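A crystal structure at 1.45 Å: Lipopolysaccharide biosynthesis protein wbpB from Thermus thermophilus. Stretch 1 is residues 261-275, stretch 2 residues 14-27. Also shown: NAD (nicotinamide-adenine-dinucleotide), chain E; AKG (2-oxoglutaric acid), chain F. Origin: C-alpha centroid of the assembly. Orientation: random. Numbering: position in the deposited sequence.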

# COMPACT_ATOMS: atom_id res chain seq x y z
N GLY A 261 -20.73 18.80 -21.03
CA GLY A 261 -20.76 17.41 -21.46
C GLY A 261 -19.42 16.68 -21.49
O GLY A 261 -19.38 15.51 -21.84
N PHE A 262 -18.33 17.36 -21.15
CA PHE A 262 -17.02 16.69 -21.05
C PHE A 262 -17.00 15.38 -20.25
O PHE A 262 -16.28 14.44 -20.61
CB PHE A 262 -15.99 17.67 -20.47
CG PHE A 262 -14.56 17.16 -20.49
CD1 PHE A 262 -13.79 17.24 -21.64
CD2 PHE A 262 -13.99 16.55 -19.37
CE1 PHE A 262 -12.48 16.74 -21.66
CE2 PHE A 262 -12.67 16.07 -19.39
CZ PHE A 262 -11.90 16.19 -20.52
N THR A 263 -17.71 15.34 -19.13
CA THR A 263 -17.75 14.15 -18.29
C THR A 263 -18.89 13.19 -18.63
O THR A 263 -19.10 12.20 -17.92
CB THR A 263 -17.90 14.55 -16.83
OG1 THR A 263 -19.14 15.25 -16.65
CG2 THR A 263 -16.73 15.47 -16.43
N ASP A 264 -19.55 13.43 -19.77
CA ASP A 264 -20.75 12.67 -20.13
C ASP A 264 -20.66 11.94 -21.47
O ASP A 264 -21.70 11.82 -22.15
CB ASP A 264 -21.92 13.64 -20.25
CG ASP A 264 -22.92 13.48 -19.13
OD1 ASP A 264 -23.91 12.72 -19.34
OD2 ASP A 264 -22.71 14.09 -18.07
N LEU A 265 -19.47 11.51 -21.87
CA LEU A 265 -19.19 10.84 -23.17
C LEU A 265 -18.50 9.46 -23.18
O LEU A 265 -18.15 8.91 -24.23
CB LEU A 265 -18.31 11.78 -24.02
CG LEU A 265 -18.94 13.10 -24.37
CD1 LEU A 265 -17.89 14.19 -24.69
CD2 LEU A 265 -19.90 12.92 -25.54
N HIS A 266 -18.25 8.85 -22.02
CA HIS A 266 -17.58 7.56 -22.04
C HIS A 266 -18.43 6.47 -22.71
O HIS A 266 -17.90 5.56 -23.32
CB HIS A 266 -17.20 7.13 -20.61
CG HIS A 266 -15.88 7.67 -20.16
ND1 HIS A 266 -15.59 9.02 -20.16
CD2 HIS A 266 -14.76 7.03 -19.74
CE1 HIS A 266 -14.35 9.19 -19.71
NE2 HIS A 266 -13.84 8.01 -19.44
N THR A 267 -19.74 6.55 -22.54
CA THR A 267 -20.56 5.47 -23.10
C THR A 267 -20.48 5.52 -24.64
O THR A 267 -20.30 4.50 -25.30
CB THR A 267 -22.00 5.60 -22.62
OG1 THR A 267 -22.05 5.35 -21.21
CG2 THR A 267 -22.90 4.61 -23.38
N GLU A 268 -20.48 6.73 -25.17
CA GLU A 268 -20.25 6.87 -26.61
C GLU A 268 -18.89 6.39 -27.15
O GLU A 268 -18.84 5.74 -28.18
CB GLU A 268 -20.55 8.31 -27.03
CG GLU A 268 -20.31 8.57 -28.52
CD GLU A 268 -21.28 7.84 -29.42
OE1 GLU A 268 -22.39 7.45 -28.96
OE2 GLU A 268 -20.92 7.71 -30.61
N VAL A 269 -17.78 6.62 -26.45
CA VAL A 269 -16.55 5.95 -26.81
C VAL A 269 -16.70 4.42 -26.84
O VAL A 269 -16.12 3.76 -27.68
CB VAL A 269 -15.43 6.41 -25.85
CG1 VAL A 269 -14.12 5.72 -26.13
CG2 VAL A 269 -15.28 7.93 -26.00
N TYR A 270 -17.38 3.86 -25.84
CA TYR A 270 -17.46 2.40 -25.73
C TYR A 270 -18.24 1.86 -26.92
O TYR A 270 -17.84 0.91 -27.59
CB TYR A 270 -18.20 2.01 -24.44
CG TYR A 270 -17.29 1.66 -23.29
CD1 TYR A 270 -17.22 0.36 -22.82
CD2 TYR A 270 -16.53 2.63 -22.66
CE1 TYR A 270 -16.38 0.02 -21.76
CE2 TYR A 270 -15.70 2.31 -21.61
CZ TYR A 270 -15.63 1.02 -21.17
OH TYR A 270 -14.78 0.65 -20.16
N ARG A 271 -19.34 2.54 -27.19
CA ARG A 271 -20.13 2.16 -28.37
C ARG A 271 -19.33 2.18 -29.68
O ARG A 271 -19.37 1.23 -30.48
CB ARG A 271 -21.35 3.06 -28.48
CG ARG A 271 -22.26 2.65 -29.62
CD ARG A 271 -23.27 3.72 -30.01
NE ARG A 271 -22.64 4.84 -30.72
CZ ARG A 271 -22.24 4.82 -31.99
NH1 ARG A 271 -22.37 3.71 -32.72
NH2 ARG A 271 -21.70 5.89 -32.55
N LYS A 272 -18.61 3.26 -29.92
CA LYS A 272 -17.81 3.33 -31.14
C LYS A 272 -16.79 2.22 -31.20
O LYS A 272 -16.54 1.66 -32.25
CB LYS A 272 -17.09 4.69 -31.21
CG LYS A 272 -18.07 5.85 -31.42
CD LYS A 272 -17.36 7.12 -31.88
CE LYS A 272 -16.43 6.89 -33.07
NZ LYS A 272 -17.10 7.15 -34.38
N THR A 273 -16.21 1.88 -30.06
CA THR A 273 -15.15 0.90 -30.02
C THR A 273 -15.76 -0.43 -30.45
O THR A 273 -15.19 -1.18 -31.24
CB THR A 273 -14.53 0.84 -28.61
OG1 THR A 273 -14.05 2.17 -28.30
CG2 THR A 273 -13.37 -0.14 -28.57
N LEU A 274 -16.93 -0.74 -29.91
CA LEU A 274 -17.50 -2.07 -30.11
C LEU A 274 -18.04 -2.14 -31.52
O LEU A 274 -18.21 -3.23 -32.07
CB LEU A 274 -18.64 -2.31 -29.13
CG LEU A 274 -18.24 -2.45 -27.66
CD1 LEU A 274 -19.48 -2.86 -26.92
CD2 LEU A 274 -17.10 -3.43 -27.43
N ALA A 275 -18.29 -0.98 -32.10
CA ALA A 275 -18.78 -0.93 -33.48
C ALA A 275 -17.67 -0.88 -34.51
O ALA A 275 -17.95 -0.85 -35.70
CB ALA A 275 -19.74 0.22 -33.66
PA NAD E . -7.30 7.29 -9.42
O1A NAD E . -8.56 7.83 -8.86
O2A NAD E . -5.94 7.51 -8.75
O5B NAD E . -7.64 5.74 -9.51
C5B NAD E . -6.58 4.94 -9.95
C4B NAD E . -6.91 3.47 -9.56
O4B NAD E . -5.94 2.56 -10.14
C3B NAD E . -6.74 3.32 -8.02
O3B NAD E . -7.93 2.80 -7.41
C2B NAD E . -5.51 2.41 -7.85
O2B NAD E . -5.54 1.57 -6.69
C1B NAD E . -5.69 1.56 -9.14
N9A NAD E . -4.43 0.85 -9.48
C8A NAD E . -3.12 1.03 -9.15
N7A NAD E . -2.37 0.06 -9.68
C5A NAD E . -3.21 -0.82 -10.30
C6A NAD E . -3.04 -2.07 -11.02
N6A NAD E . -1.79 -2.62 -11.14
N1A NAD E . -4.18 -2.56 -11.48
C2A NAD E . -5.42 -2.10 -11.40
N3A NAD E . -5.61 -0.95 -10.70
C4A NAD E . -4.53 -0.34 -10.21
O3 NAD E . -7.16 7.80 -10.93
PN NAD E . -8.22 8.13 -12.03
O1N NAD E . -8.45 9.64 -12.05
O2N NAD E . -9.40 7.21 -11.90
O5D NAD E . -7.41 7.90 -13.38
C5D NAD E . -7.44 6.57 -13.83
C4D NAD E . -7.07 6.62 -15.33
O4D NAD E . -8.18 7.27 -15.98
C3D NAD E . -5.80 7.40 -15.68
O3D NAD E . -5.26 6.77 -16.88
C2D NAD E . -6.39 8.76 -16.10
O2D NAD E . -5.57 9.43 -17.05
C1D NAD E . -7.77 8.45 -16.69
N1N NAD E . -8.72 9.55 -16.55
C2N NAD E . -9.41 9.94 -17.60
C3N NAD E . -10.35 10.95 -17.59
C7N NAD E . -10.98 11.28 -18.88
O7N NAD E . -11.04 10.46 -19.82
N7N NAD E . -11.57 12.47 -18.91
C4N NAD E . -10.58 11.59 -16.37
C5N NAD E . -9.89 11.10 -15.25
C6N NAD E . -8.96 10.07 -15.34
C1 AKG F . -7.81 13.63 -15.97
O1 AKG F . -8.02 14.23 -14.88
O2 AKG F . -7.01 12.70 -16.05
C2 AKG F . -8.57 13.91 -17.17
O5 AKG F . -8.32 13.28 -18.19
C3 AKG F . -9.63 14.99 -17.18
C4 AKG F . -8.98 16.27 -17.68
C5 AKG F . -9.88 17.49 -17.58
O3 AKG F . -10.50 17.70 -16.52
O4 AKG F . -9.99 18.25 -18.55
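Stretch 2 14-27: YIAPRHLKAIKEVG

Stretch 2 enters as a loop at Y14 and I15, continues as a helix that runs to E25, and leaves helical geometry at V26; G27 follows with a positive phi. This helix packs on helix 266-274 of stretch 1. The two run in broadly the same direction, crossing at -50° with their axes 8.5 Å apart at closest approach. The backbones come nearest at T267 and A22, whose CA atoms are 4.3 Å apart, a closeness that the small side chain of A22 allows.

R18 covers the most surface. Its CA-to-CB bond points toward stretch 1, and its CD lies over one face of the H266 ring, 3.4 Å from H266 ND1. Beyond it the guanidinium reaches the turn that precedes the helix, where T263 CA sits over one of its faces, 3.3 Å from R18 NH1. Water 1 ties this corner together, accepting a weak hydrogen bond from R18 NH1 and donating one to F262 O. H266 also directs its ring edge toward the face of H19, with H266 CD2 3.6 Å from H19 NE2.

One helical turn on, Y270 lies across A22, whose CB rests over the ring face 3.4 Å from Y270 CD2. The same ring meets I23, with Y270 CE1 3.7 Å from I23 CG1, while its hydroxyl is anchored by a hydrogen bond between Y270 OH and H19 ND1 of 2.7 Å. The ring thus rests on the helix by one face, A22 and I23 lying on the same side of its plane, and its hydroxyl is satisfied by H19.

Near the C-terminal end of stretch 2, V26 places CG1 3.9 Å from Y270 CB and CG2 4.0 Å from L274 CD1. Beside A22, T267 OG1 donates a 2.8 Å hydrogen bond to E25 OE1 and accepts one from water 2, which also donates to R18 O.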

# COMPACT_ATOMS: atom_id res chain seq x y z
N TYR A 14 -11.25 7.15 -9.29
CA TYR A 14 -12.19 8.19 -9.67
C TYR A 14 -12.98 7.95 -10.96
O TYR A 14 -14.19 8.21 -11.02
CB TYR A 14 -11.45 9.53 -9.80
CG TYR A 14 -12.36 10.59 -10.36
CD1 TYR A 14 -12.21 10.99 -11.67
CD2 TYR A 14 -13.29 11.26 -9.54
CE1 TYR A 14 -13.05 11.95 -12.22
CE2 TYR A 14 -14.15 12.22 -10.11
CZ TYR A 14 -13.98 12.57 -11.43
OH TYR A 14 -14.81 13.52 -12.00
N ILE A 15 -12.33 7.54 -12.04
CA ILE A 15 -13.01 7.46 -13.33
C ILE A 15 -13.72 6.11 -13.50
O ILE A 15 -14.61 6.01 -14.37
CB ILE A 15 -12.02 7.65 -14.52
CG1 ILE A 15 -12.75 8.17 -15.78
CG2 ILE A 15 -11.20 6.36 -14.79
CD1 ILE A 15 -13.43 9.53 -15.58
N ALA A 16 -13.38 5.11 -12.70
CA ALA A 16 -14.03 3.79 -12.84
C ALA A 16 -15.55 3.78 -12.95
O ALA A 16 -16.11 3.02 -13.75
CB ALA A 16 -13.56 2.83 -11.74
N PRO A 17 -16.27 4.60 -12.17
CA PRO A 17 -17.74 4.49 -12.26
C PRO A 17 -18.27 4.87 -13.64
O PRO A 17 -19.36 4.45 -14.04
CB PRO A 17 -18.21 5.49 -11.20
CG PRO A 17 -17.09 5.50 -10.19
CD PRO A 17 -15.82 5.38 -11.00
N ARG A 18 -17.54 5.70 -14.39
CA ARG A 18 -17.96 6.04 -15.75
C ARG A 18 -17.82 4.84 -16.66
O ARG A 18 -18.63 4.66 -17.59
CB ARG A 18 -17.13 7.20 -16.32
CG ARG A 18 -17.96 8.41 -16.59
CD ARG A 18 -17.13 9.56 -17.15
NE ARG A 18 -16.69 10.46 -16.09
CZ ARG A 18 -15.92 11.52 -16.29
NH1 ARG A 18 -15.50 11.80 -17.52
NH2 ARG A 18 -15.55 12.28 -15.27
N HIS A 19 -16.84 3.98 -16.39
CA HIS A 19 -16.66 2.74 -17.17
C HIS A 19 -17.70 1.70 -16.78
O HIS A 19 -18.19 0.99 -17.65
CB HIS A 19 -15.27 2.16 -16.91
CG HIS A 19 -14.18 2.98 -17.53
ND1 HIS A 19 -13.65 2.67 -18.76
CD2 HIS A 19 -13.59 4.14 -17.14
CE1 HIS A 19 -12.75 3.58 -19.10
NE2 HIS A 19 -12.72 4.50 -18.15
N LEU A 20 -18.09 1.68 -15.52
CA LEU A 20 -19.15 0.76 -15.09
C LEU A 20 -20.44 1.16 -15.74
O LEU A 20 -21.15 0.28 -16.25
CB LEU A 20 -19.35 0.83 -13.58
CG LEU A 20 -18.20 0.29 -12.75
CD1 LEU A 20 -18.44 0.43 -11.22
CD2 LEU A 20 -17.84 -1.16 -13.08
N LYS A 21 -20.74 2.46 -15.76
CA LYS A 21 -21.93 2.95 -16.43
C LYS A 21 -21.87 2.62 -17.94
O LYS A 21 -22.88 2.17 -18.52
CB LYS A 21 -22.14 4.44 -16.13
CG LYS A 21 -23.30 5.10 -16.85
CD LYS A 21 -23.05 6.59 -16.92
CE LYS A 21 -24.10 7.33 -16.13
NZ LYS A 21 -25.09 7.87 -17.10
N ALA A 22 -20.71 2.78 -18.58
CA ALA A 22 -20.61 2.51 -20.03
C ALA A 22 -20.83 1.03 -20.33
O ALA A 22 -21.49 0.66 -21.31
CB ALA A 22 -19.23 2.93 -20.57
N ILE A 23 -20.19 0.15 -19.57
CA ILE A 23 -20.35 -1.28 -19.79
C ILE A 23 -21.81 -1.66 -19.65
O ILE A 23 -22.32 -2.43 -20.47
CB ILE A 23 -19.49 -2.08 -18.78
CG1 ILE A 23 -18.02 -1.89 -19.10
CG2 ILE A 23 -19.84 -3.59 -18.81
CD1 ILE A 23 -17.06 -2.37 -18.01
N LYS A 24 -22.46 -1.16 -18.61
CA LYS A 24 -23.90 -1.32 -18.43
C LYS A 24 -24.65 -0.90 -19.70
O LYS A 24 -25.34 -1.71 -20.34
CB LYS A 24 -24.35 -0.48 -17.23
CG LYS A 24 -25.83 -0.27 -17.07
CD LYS A 24 -26.33 -1.19 -15.98
CE LYS A 24 -25.73 -2.58 -16.14
NZ LYS A 24 -25.40 -3.14 -14.81
N GLU A 25 -24.49 0.38 -20.05
CA GLU A 25 -25.28 1.02 -21.10
C GLU A 25 -25.01 0.41 -22.48
O GLU A 25 -25.88 0.45 -23.34
CB GLU A 25 -25.07 2.55 -21.08
CG GLU A 25 -25.57 3.18 -19.79
CD GLU A 25 -25.55 4.70 -19.74
OE1 GLU A 25 -24.76 5.34 -20.47
OE2 GLU A 25 -26.27 5.26 -18.89
N VAL A 26 -23.87 -0.23 -22.71
CA VAL A 26 -23.70 -0.94 -23.97
C VAL A 26 -24.12 -2.43 -23.93
O VAL A 26 -23.86 -3.17 -24.88
CB VAL A 26 -22.27 -0.83 -24.53
CG1 VAL A 26 -21.88 0.64 -24.80
CG2 VAL A 26 -21.24 -1.54 -23.63
N GLY A 27 -24.70 -2.87 -22.82
CA GLY A 27 -25.16 -4.26 -22.65
C GLY A 27 -24.07 -5.29 -22.43
O GLY A 27 -24.24 -6.48 -22.74
O HOH W 1 -16.93 11.61 -20.51
O HOH W 2 -20.44 6.26 -19.02